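BugD (Bordetella pertussis Tohama I, PDB 2F5X) probably acts as a periplasmic solute receptor that captures aspartic acid for uptake, as a member of the tripartite tricarboxylate transporter receptor family. Local coordinates at residues A[25-29]-A[30-34]; A[223-227]-A[228-232]; A[245-249]-A[250-254]; A[261-265]-A[266-270]; A[300-303]-A[304-307]. All blocks are in the same frame, centred on the assembly; numbering follows the deposited sequence.

Contact 1: A[25-29]-A[30-34]; sequences FAAGG and PTDNV. With ASP (aspartic acid), chain D.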
# COMPACT_ATOMS: atom_id res chain seq x y z
N PHE A 25 -0.57 8.67 -4.15
CA PHE A 25 -1.40 8.94 -2.97
C PHE A 25 -0.96 10.22 -2.29
O PHE A 25 0.15 10.70 -2.51
CB PHE A 25 -1.30 7.79 -1.97
CG PHE A 25 -1.85 6.50 -2.49
CD1 PHE A 25 -3.23 6.28 -2.55
CD2 PHE A 25 -1.00 5.51 -2.95
CE1 PHE A 25 -3.74 5.10 -3.06
CE2 PHE A 25 -1.50 4.31 -3.46
CZ PHE A 25 -2.88 4.10 -3.51
N ALA A 26 -1.85 10.74 -1.45
CA ALA A 26 -1.59 11.98 -0.72
C ALA A 26 -0.32 11.90 0.11
O ALA A 26 0.02 10.85 0.66
CB ALA A 26 -2.79 12.30 0.17
N ALA A 27 0.38 13.03 0.18
CA ALA A 27 1.58 13.15 1.00
C ALA A 27 1.26 12.84 2.47
O ALA A 27 0.15 13.10 2.94
CB ALA A 27 2.12 14.56 0.88
N GLY A 28 2.24 12.28 3.17
CA GLY A 28 2.13 12.05 4.60
C GLY A 28 1.56 10.69 4.99
O GLY A 28 1.44 10.40 6.19
N GLY A 29 1.19 9.88 4.00
CA GLY A 29 0.63 8.57 4.25
C GLY A 29 1.67 7.46 4.10
O GLY A 29 2.86 7.73 4.03
N PRO A 30 1.21 6.22 4.08
CA PRO A 30 2.12 5.06 4.17
C PRO A 30 3.11 4.97 3.01
O PRO A 30 4.31 4.80 3.22
CB PRO A 30 1.17 3.86 4.22
CG PRO A 30 -0.18 4.37 3.74
CD PRO A 30 -0.21 5.83 4.02
N THR A 31 2.62 5.07 1.78
CA THR A 31 3.50 4.95 0.62
C THR A 31 4.44 6.15 0.52
O THR A 31 5.60 6.00 0.14
CB THR A 31 2.68 4.75 -0.65
OG1 THR A 31 1.91 3.55 -0.52
CG2 THR A 31 3.58 4.47 -1.87
N ASP A 32 3.94 7.33 0.86
CA ASP A 32 4.78 8.52 0.92
C ASP A 32 5.93 8.37 1.92
O ASP A 32 7.07 8.79 1.67
CB ASP A 32 3.93 9.75 1.26
CG ASP A 32 4.69 11.04 1.12
OD1 ASP A 32 5.21 11.31 0.00
OD2 ASP A 32 4.84 11.83 2.07
N ASN A 33 5.63 7.76 3.07
CA ASN A 33 6.64 7.52 4.10
C ASN A 33 7.75 6.62 3.57
O ASN A 33 8.93 6.89 3.79
CB ASN A 33 6.01 6.90 5.36
CG ASN A 33 5.16 7.89 6.15
OD1 ASN A 33 5.25 9.11 5.96
ND2 ASN A 33 4.33 7.38 7.05
N VAL A 34 7.37 5.55 2.87
CA VAL A 34 8.36 4.66 2.26
C VAL A 34 9.18 5.42 1.22
O VAL A 34 10.40 5.36 1.20
CB VAL A 34 7.68 3.42 1.61
CG1 VAL A 34 8.70 2.58 0.84
CG2 VAL A 34 6.98 2.58 2.66
N ASP D . -0.81 3.30 0.37
CA ASP D . -1.85 4.37 0.27
C ASP D . -1.31 5.73 0.70
O ASP D . -2.08 6.62 1.09
CB ASP D . -3.07 4.01 1.11
CG ASP D . -3.79 2.80 0.58
OD1 ASP D . -4.67 2.28 1.31
OD2 ASP D . -3.55 2.31 -0.55
OXT ASP D . -0.09 5.91 0.65
O HOH W 1 1.17 8.22 1.12
O HOH W 2 2.19 8.77 8.52

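Contact 2: A[223-227]-A[228-232]; sequences PTMDE and SGYKG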
# COMPACT_ATOMS: atom_id res chain seq x y z
N PRO A 223 -3.66 -9.39 17.72
CA PRO A 223 -3.77 -10.72 17.12
C PRO A 223 -3.83 -10.61 15.61
O PRO A 223 -4.29 -9.58 15.07
CB PRO A 223 -5.12 -11.24 17.67
CG PRO A 223 -5.93 -9.99 17.90
CD PRO A 223 -4.91 -8.97 18.39
N THR A 224 -3.39 -11.66 14.93
CA THR A 224 -3.65 -11.74 13.50
C THR A 224 -5.12 -12.04 13.27
O THR A 224 -5.81 -12.60 14.14
CB THR A 224 -2.81 -12.83 12.81
OG1 THR A 224 -3.22 -14.12 13.28
CG2 THR A 224 -1.34 -12.73 13.21
N MSE A 225 -5.61 -11.68 12.10
CA MSE A 225 -6.97 -12.05 11.71
C MSE A 225 -7.06 -13.58 11.63
O MSE A 225 -8.06 -14.18 12.01
CB MSE A 225 -7.35 -11.38 10.40
CG MSE A 225 -7.57 -9.88 10.52
SE MSE A 225 -9.15 -9.46 11.59
CE MSE A 225 -10.52 -9.75 10.23
N ASP A 226 -5.98 -14.21 11.15
CA ASP A 226 -5.92 -15.67 11.03
C ASP A 226 -6.16 -16.36 12.38
O ASP A 226 -6.96 -17.31 12.47
CB ASP A 226 -4.58 -16.08 10.40
CG ASP A 226 -4.44 -17.57 10.22
OD1 ASP A 226 -5.17 -18.16 9.39
OD2 ASP A 226 -3.60 -18.24 10.86
N GLU A 227 -5.49 -15.89 13.43
CA GLU A 227 -5.64 -16.49 14.77
C GLU A 227 -6.96 -16.09 15.43
O GLU A 227 -7.38 -16.70 16.42
CB GLU A 227 -4.44 -16.15 15.67
CG GLU A 227 -4.53 -14.80 16.38
CD GLU A 227 -3.30 -14.49 17.22
OE1 GLU A 227 -3.24 -14.95 18.38
OE2 GLU A 227 -2.40 -13.78 16.72
N SER A 228 -7.60 -15.06 14.89
CA SER A 228 -8.87 -14.58 15.41
C SER A 228 -10.08 -15.30 14.81
O SER A 228 -11.23 -14.96 15.12
CB SER A 228 -8.97 -13.06 15.23
OG SER A 228 -7.85 -12.43 15.83
N GLY A 229 -9.83 -16.30 13.96
CA GLY A 229 -10.88 -17.10 13.38
C GLY A 229 -11.12 -16.90 11.89
O GLY A 229 -11.92 -17.63 11.28
N TYR A 230 -10.44 -15.91 11.31
CA TYR A 230 -10.59 -15.58 9.89
C TYR A 230 -9.49 -16.26 9.08
O TYR A 230 -8.49 -15.65 8.70
CB TYR A 230 -10.63 -14.05 9.69
CG TYR A 230 -11.68 -13.38 10.54
CD1 TYR A 230 -13.01 -13.30 10.12
CD2 TYR A 230 -11.36 -12.85 11.79
CE1 TYR A 230 -14.00 -12.72 10.92
CE2 TYR A 230 -12.34 -12.26 12.59
CZ TYR A 230 -13.64 -12.19 12.15
OH TYR A 230 -14.60 -11.61 12.94
N LYS A 231 -9.67 -17.57 8.86
CA LYS A 231 -8.68 -18.40 8.18
C LYS A 231 -8.34 -17.83 6.80
O LYS A 231 -9.24 -17.52 6.02
CB LYS A 231 -9.19 -19.84 8.07
CG LYS A 231 -8.29 -20.80 7.29
CD LYS A 231 -9.07 -22.01 6.79
CE LYS A 231 -8.40 -23.30 7.21
NZ LYS A 231 -9.37 -24.26 7.80
N GLY A 232 -7.04 -17.66 6.53
CA GLY A 232 -6.58 -17.14 5.25
C GLY A 232 -6.70 -15.64 5.04
O GLY A 232 -6.41 -15.13 3.94

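Contact 3: A[245-249]-A[250-254]; sequences KGTPK and PVVDK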
# COMPACT_ATOMS: atom_id res chain seq x y z
N LYS A 245 7.50 1.97 -19.99
CA LYS A 245 7.93 1.11 -21.10
C LYS A 245 8.86 1.87 -22.04
O LYS A 245 8.60 3.01 -22.40
CB LYS A 245 6.73 0.60 -21.90
CG LYS A 245 7.12 -0.31 -23.07
CD LYS A 245 5.90 -0.74 -23.86
CE LYS A 245 6.30 -1.35 -25.21
NZ LYS A 245 7.16 -2.57 -25.08
N GLY A 246 9.95 1.21 -22.42
CA GLY A 246 10.88 1.77 -23.39
C GLY A 246 12.02 2.55 -22.76
O GLY A 246 12.87 3.07 -23.47
N THR A 247 12.03 2.66 -21.43
CA THR A 247 13.16 3.27 -20.73
C THR A 247 14.43 2.48 -21.08
O THR A 247 14.41 1.25 -21.01
CB THR A 247 12.91 3.29 -19.20
OG1 THR A 247 11.77 4.13 -18.91
CG2 THR A 247 14.06 3.96 -18.46
N PRO A 248 15.50 3.15 -21.52
CA PRO A 248 16.69 2.45 -22.02
C PRO A 248 17.27 1.46 -21.01
O PRO A 248 17.26 1.73 -19.81
CB PRO A 248 17.68 3.58 -22.29
CG PRO A 248 16.83 4.76 -22.54
CD PRO A 248 15.65 4.62 -21.61
N LYS A 249 17.78 0.34 -21.50
CA LYS A 249 18.34 -0.68 -20.62
C LYS A 249 19.42 -0.14 -19.64
O LYS A 249 19.37 -0.48 -18.46
CB LYS A 249 18.85 -1.90 -21.41
CG LYS A 249 19.71 -2.88 -20.61
CD LYS A 249 18.86 -3.76 -19.68
CE LYS A 249 19.63 -5.01 -19.25
NZ LYS A 249 18.89 -6.27 -19.57
N PRO A 250 20.38 0.67 -20.10
CA PRO A 250 21.39 1.23 -19.18
C PRO A 250 20.79 2.12 -18.08
O PRO A 250 21.36 2.21 -16.99
CB PRO A 250 22.30 2.05 -20.09
CG PRO A 250 22.11 1.45 -21.44
CD PRO A 250 20.66 1.08 -21.50
N VAL A 251 19.66 2.75 -18.38
CA VAL A 251 18.96 3.58 -17.41
C VAL A 251 18.25 2.70 -16.38
O VAL A 251 18.37 2.92 -15.17
CB VAL A 251 17.98 4.55 -18.11
CG1 VAL A 251 17.09 5.27 -17.09
CG2 VAL A 251 18.75 5.57 -18.96
N VAL A 252 17.53 1.69 -16.85
CA VAL A 252 16.96 0.68 -15.96
C VAL A 252 18.05 0.05 -15.06
O VAL A 252 17.87 -0.09 -13.86
CB VAL A 252 16.19 -0.42 -16.75
CG1 VAL A 252 15.72 -1.56 -15.82
CG2 VAL A 252 15.01 0.19 -17.49
N ASP A 253 19.19 -0.31 -15.66
CA ASP A 253 20.30 -0.90 -14.91
C ASP A 253 20.76 0.01 -13.76
O ASP A 253 21.01 -0.46 -12.64
CB ASP A 253 21.50 -1.18 -15.83
CG ASP A 253 21.29 -2.37 -16.76
OD1 ASP A 253 20.29 -3.11 -16.61
OD2 ASP A 253 22.11 -2.65 -17.66
N LYS A 254 20.88 1.30 -14.05
CA LYS A 254 21.29 2.28 -13.05
C LYS A 254 20.25 2.37 -11.93
O LYS A 254 20.60 2.43 -10.74
CB LYS A 254 21.48 3.66 -13.69
CG LYS A 254 21.89 4.78 -12.72
CD LYS A 254 23.25 4.55 -12.08
CE LYS A 254 23.63 5.72 -11.18
NZ LYS A 254 24.92 5.51 -10.47

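Contact 4: A[261-265]-A[266-270]; sequences AGLAD and PKFQE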
# COMPACT_ATOMS: atom_id res chain seq x y z
N ALA A 261 20.95 -0.52 -3.57
CA ALA A 261 21.75 0.19 -2.57
C ALA A 261 20.84 0.88 -1.56
O ALA A 261 21.12 0.87 -0.36
CB ALA A 261 22.67 1.18 -3.24
N GLY A 262 19.76 1.48 -2.05
CA GLY A 262 18.78 2.12 -1.18
C GLY A 262 18.16 1.17 -0.17
O GLY A 262 17.93 1.55 0.98
N LEU A 263 17.87 -0.05 -0.59
CA LEU A 263 17.27 -1.03 0.31
C LEU A 263 18.28 -1.56 1.30
O LEU A 263 17.91 -1.89 2.43
CB LEU A 263 16.64 -2.20 -0.45
CG LEU A 263 15.51 -1.92 -1.44
CD1 LEU A 263 14.91 -3.25 -1.88
CD2 LEU A 263 14.43 -1.00 -0.84
N ALA A 264 19.55 -1.63 0.89
CA ALA A 264 20.61 -2.17 1.73
C ALA A 264 21.12 -1.15 2.76
O ALA A 264 21.97 -1.48 3.57
CB ALA A 264 21.78 -2.67 0.86
N ASP A 265 20.58 0.06 2.71
CA ASP A 265 21.02 1.15 3.57
C ASP A 265 20.46 1.03 5.00
O ASP A 265 19.26 0.82 5.18
CB ASP A 265 20.56 2.48 2.95
CG ASP A 265 20.86 3.66 3.83
OD1 ASP A 265 22.01 4.13 3.81
OD2 ASP A 265 19.99 4.17 4.56
N PRO A 266 21.32 1.17 6.01
CA PRO A 266 20.90 1.03 7.42
C PRO A 266 19.84 2.02 7.89
O PRO A 266 18.94 1.61 8.64
CB PRO A 266 22.19 1.25 8.21
CG PRO A 266 23.29 1.11 7.26
CD PRO A 266 22.77 1.43 5.90
N LYS A 267 19.94 3.28 7.50
CA LYS A 267 18.96 4.29 7.92
C LYS A 267 17.57 3.95 7.38
O LYS A 267 16.57 3.97 8.12
CB LYS A 267 19.37 5.70 7.49
CG LYS A 267 18.45 6.79 8.02
CD LYS A 267 18.86 8.18 7.55
CE LYS A 267 17.85 9.23 8.01
NZ LYS A 267 18.33 10.62 7.76
N PHE A 268 17.52 3.62 6.10
CA PHE A 268 16.26 3.21 5.49
C PHE A 268 15.69 1.99 6.21
O PHE A 268 14.52 1.98 6.60
CB PHE A 268 16.45 2.92 3.99
CG PHE A 268 15.21 2.40 3.32
CD1 PHE A 268 14.14 3.25 3.05
CD2 PHE A 268 15.11 1.05 2.98
CE1 PHE A 268 12.98 2.77 2.44
CE2 PHE A 268 13.96 0.56 2.38
CZ PHE A 268 12.88 1.43 2.11
N GLN A 269 16.52 0.96 6.42
CA GLN A 269 16.06 -0.27 7.07
C GLN A 269 15.59 -0.07 8.51
O GLN A 269 14.61 -0.69 8.94
CB GLN A 269 17.14 -1.37 6.97
CG GLN A 269 17.31 -1.90 5.54
CD GLN A 269 17.15 -3.42 5.41
OE1 GLN A 269 17.52 -4.00 4.37
NE2 GLN A 269 16.61 -4.06 6.44
N GLU A 270 16.26 0.82 9.26
CA GLU A 270 15.84 1.13 10.62
C GLU A 270 14.45 1.76 10.63
O GLU A 270 13.59 1.37 11.43
CB GLU A 270 16.83 2.06 11.33
CG GLU A 270 16.51 2.34 12.80
CD GLU A 270 16.17 1.09 13.61
OE1 GLU A 270 16.85 0.05 13.46
OE2 GLU A 270 15.21 1.16 14.41

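Contact 5: A[300-303]-A[304-307]; sequences WAEL and FKKA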
# COMPACT_ATOMS: atom_id res chain seq x y z
N TRP A 300 -5.79 -11.72 -6.97
CA TRP A 300 -6.82 -10.77 -6.56
C TRP A 300 -8.05 -10.81 -7.47
O TRP A 300 -9.16 -10.57 -7.00
CB TRP A 300 -6.24 -9.36 -6.44
CG TRP A 300 -5.08 -9.30 -5.49
CD1 TRP A 300 -3.80 -8.85 -5.77
CD2 TRP A 300 -5.06 -9.70 -4.11
NE1 TRP A 300 -3.01 -8.95 -4.65
CE2 TRP A 300 -3.75 -9.46 -3.62
CE3 TRP A 300 -6.02 -10.24 -3.23
CZ2 TRP A 300 -3.38 -9.75 -2.29
CZ3 TRP A 300 -5.64 -10.52 -1.91
CH2 TRP A 300 -4.33 -10.27 -1.46
N ALA A 301 -7.86 -11.15 -8.74
CA ALA A 301 -8.98 -11.29 -9.66
C ALA A 301 -9.98 -12.32 -9.13
O ALA A 301 -11.20 -12.08 -9.15
CB ALA A 301 -8.50 -11.68 -11.06
N GLU A 302 -9.45 -13.45 -8.66
CA GLU A 302 -10.28 -14.52 -8.12
C GLU A 302 -10.97 -14.10 -6.83
O GLU A 302 -12.14 -14.40 -6.64
CB GLU A 302 -9.48 -15.82 -7.94
CG GLU A 302 -10.30 -17.02 -7.46
CD GLU A 302 -11.35 -17.50 -8.45
OE1 GLU A 302 -11.25 -17.21 -9.66
OE2 GLU A 302 -12.30 -18.20 -8.01
N LEU A 303 -10.25 -13.40 -5.96
CA LEU A 303 -10.83 -12.87 -4.72
C LEU A 303 -12.03 -11.96 -5.00
O LEU A 303 -13.09 -12.13 -4.39
CB LEU A 303 -9.77 -12.12 -3.89
CG LEU A 303 -10.22 -11.63 -2.50
CD1 LEU A 303 -9.10 -11.80 -1.48
CD2 LEU A 303 -10.70 -10.18 -2.53
N PHE A 304 -11.87 -11.01 -5.92
CA PHE A 304 -12.96 -10.10 -6.25
C PHE A 304 -14.12 -10.80 -6.94
O PHE A 304 -15.28 -10.49 -6.66
CB PHE A 304 -12.46 -8.91 -7.07
CG PHE A 304 -11.54 -7.99 -6.31
CD1 PHE A 304 -11.94 -7.39 -5.12
CD2 PHE A 304 -10.26 -7.73 -6.79
CE1 PHE A 304 -11.09 -6.55 -4.42
CE2 PHE A 304 -9.41 -6.90 -6.10
CZ PHE A 304 -9.82 -6.30 -4.92
N LYS A 305 -13.81 -11.74 -7.82
CA LYS A 305 -14.85 -12.55 -8.47
C LYS A 305 -15.73 -13.26 -7.44
O LYS A 305 -16.96 -13.24 -7.53
CB LYS A 305 -14.22 -13.57 -9.44
CG LYS A 305 -15.24 -14.50 -10.12
CD LYS A 305 -14.67 -15.08 -11.41
CE LYS A 305 -15.57 -16.16 -11.99
NZ LYS A 305 -14.85 -17.46 -12.13
N LYS A 306 -15.08 -13.88 -6.45
CA LYS A 306 -15.79 -14.60 -5.38
C LYS A 306 -16.62 -13.69 -4.48
O LYS A 306 -17.63 -14.13 -3.90
CB LYS A 306 -14.80 -15.40 -4.54
CG LYS A 306 -14.50 -16.78 -5.09
CD LYS A 306 -14.18 -17.74 -3.96
CE LYS A 306 -12.80 -18.36 -4.14
NZ LYS A 306 -12.71 -19.22 -5.36
N ALA A 307 -16.19 -12.44 -4.38
CA ALA A 307 -16.88 -11.43 -3.58
C ALA A 307 -17.96 -10.70 -4.38
O ALA A 307 -18.65 -9.82 -3.84
CB ALA A 307 -15.86 -10.45 -3.01

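Contact 1: A[25-29]-A[30-34]
Asp-32 reaches back from the first turn of a helix to the glycine-rich loop that leads into it. Its CB lies 3.6 Å from Gly-29 O. CG is anti to the backbone N (chi1 -171°), which turns the carboxylate under the type II turn Ala-26 to Gly-29. OD2 then accepts the N-H of Gly-28 at 2.9 Å. The bond is nearly straight, but the N-H meets OD2 from above the carboxylate plane. OD1 turns elsewhere, to a salt bridge with Arg-36 and a hydrogen bond from Asn-54. The helix starts with Gly-29 as N-cap, its O taking the N-H of Asn-33 at 2.9 Å.

This turn forms one wall of the aspartic acid pocket. Thr-31 N gives a hydrogen bond to ligand OXT at 3.1 Å, and Thr-31 OG1 accepts from the ligand N at 2.9 Å. The Phe-25 ring lies flat against the ligand, whose CA sits 3.4 Å above the ring centre. A water takes the N-H of Asp-32 at 2.9 Å and lies within hydrogen-bonding reach of Ala-26 O and ligand OXT. The helix start would probably favour the negative charge of the ligand's alpha-carboxylate.

The loop follows strand 19-23. Helix 30-46 sets Pro-30 and Val-34 against helix 193-201, while Thr-31 touches strand 76-81 and Asp-32 touches strand 50-54.

Contact 2: A[223-227]-A[228-232]
Met-225, present as selenomethionine, lays its end over one face of the Tyr-230 ring. Its methyl CE is 3.9 Å from the ring centroid and 23° off the normal, a CH-pi contact shifted toward the rim. The selenium of Met-225 stands oblique to the same ring, 4.8 Å from its centroid, which makes this a Met-aromatic pair. The Met-225 chain bends twice beyond CG (chi2 -68°, chi3 -80°), and this fold carries CE back over the ring. At the ring edge, in its plane, lies the backbone O of Met-225. That oxygen also takes the N-H of Tyr-230 at 3.0 Å, so Met-225 meets Tyr-230 through both its backbone and its side chain.

On another side, the Ser-228 hydroxyl turns back along the chain. OG gives a hydrogen bond to Thr-224 O at 2.7 Å and rests against the ring of Pro-223. Thr-224 and Glu-227 are tied twice. Thr-224 OG1 accepts the N-H of Glu-227 at 2.9 Å, an ST motif, and Glu-227 OE2 accepts the N-H of Thr-224 at 2.9 Å. A type I turn runs from Asp-226 to Gly-229.

Glu-227 also forms a salt bridge to Arg-215. The loop lies between strands 206-210 and 236-244. Met-225 and Tyr-230 both pack on helices 126-136 and 150-162.

Contact 3: A[245-249]-A[250-254]
Thr-247 and Val-251 meet through methyl groups, CG2 of the threonine 3.6 Å from CG1 of the valine, with the two side chains at about a right angle. This is the close-packed side of the helix start. The torsion of Thr-247 sends CG2 opposite its backbone N (chi1 -64°, measured to OG1) and toward the helix, while OG1 turns back to bond with Pro-244 O. Val-252 adds its CG2, 3.7 Å from Thr-247 O. Pro-248 is the N-cap residue. It lies alongside Val-251, its CB 4.0 Å from Val-251 CG2, and its O accepts the N-H of Val-252 at 3.0 Å in a nearly straight bond. The N-H of Val-251 reaches the same oxygen only weakly.

The other side is exposed. Lys-249 CB is pressed to 3.5 Å from Pro-250 CD, but farther out the contact is loose. Lys-249 bends toward Asp-253, but the charged ends do not join. Lys-249 CE comes to 3.3 Å from Asp-253 OD1, whereas NZ stops 4.6 Å from that oxygen, beyond a salt bridge. The backbone is firmer, with Asp-253 N bonded to Lys-249 O at 2.8 Å. Pro-250 fits in the first turn, where a residue needs no N-H.

The loop leaves strand 236-244 and enters helix 249-263. Val-252 rests on strand 102-117, and Val-251 touches Tyr-14.

Contact 4: A[261-265]-A[266-270]
Phe-268 lies beside Leu-263, both side chains pointing the same way. Leu-263 CD2 comes to 3.6 Å from Phe-268 CE2, oblique to the ring. The ring also passes the end of the preceding helix, with Phe-268 CD2 3.5 Å from Gly-262 O. CG of Phe-268 stands opposite its backbone N (chi1 176°), and this swings the ring back over that helix end.

One helix gives way to the next here, and Asp-265 is the N-cap of the second. Its OD2 accepts the N-H of Phe-268 at 3.0 Å, on the anti side and close to the carboxylate plane. The backbone O of Asp-265 takes the N-H of Gln-269 at 3.0 Å, which begins the regular helix bonding. Pro-266 follows directly, its CD 3.5 Å from Asp-265 OD1.

Leu-263 and Phe-268 both touch Val-279, and Phe-268 also packs on helix 30-46. Lys-267 sends its amine away to a salt bridge with Glu-40.

An apolar side and a polar cap thus share one turn. The carboxylate takes up an N-H of the first turn, as an N-cap does, and its negative charge probably also suits the positive end of the helix 266-274 dipole.

Contact 5: A[300-303]-A[304-307]
The last two turns of helix 286-306 run with regular bonds four residues apart, from Phe-304 N to Trp-300 O at 3.0 Å through to Ala-307 N and Leu-303 O at 3.1 Å. The final bond is more bent, at 136°. Phe-304 turns its ring back along the preceding turn. Its CD2 lies 3.1 Å from Trp-300 O, and its CE2 lies 4.0 Å from Trp-300 CB. Leu-303 covers one face of the same ring, with CD2 4.0 Å above the plane and shifted toward the rim. The other methyl of Leu-303, CD1, meets the edge of the Trp-300 ring in its plane. One leucine therefore serves both aromatic side chains, one by a face and one by an edge.

This is the C-terminal helix of the periplasmic binding protein, and its two sides differ in character. The apolar side faces inward. Trp-300 and Phe-304 both pack on Leu-153 of helix 150-162 and on Thr-86 of helix 83-86. Leu-303 reaches Met-157, and Trp-300 NE1 bonds to Gln-296 one turn earlier.

On the exposed side, Glu-302 and Lys-306 form a salt bridge across one turn. Lys-306 NZ donates to Glu-302 OE2 at 2.9 Å, and OE2 receives it on its anti lone pair. The lysine chain bends near its end (chi3 -123°, chi4 -64°), which brings NZ round to the carboxylate. Lys-305 NZ stays 4.4 Å from Glu-302 OE1, too far for a second bridge.

All five contacts are local, and along the chain they follow one another without nesting or crossing. Contact 1 closes the loop from strand 19-23 into helix 30-46, at the ligand. Contact 2 shapes the loop between strands 206-210 and 236-244. Contact 3 opens helix 249-263, and contact 4 ends it and starts helix 266-274. Contact 5 ends helix 286-306 near the C terminus. Contacts 1 and 4 touch through Val-34 and Phe-268. Contacts 2 and 5 do not touch, but both pack on helix 150-162. Contacts 2 and 3 lie on opposite sides of the chain centre, their own centres about 42 Å apart.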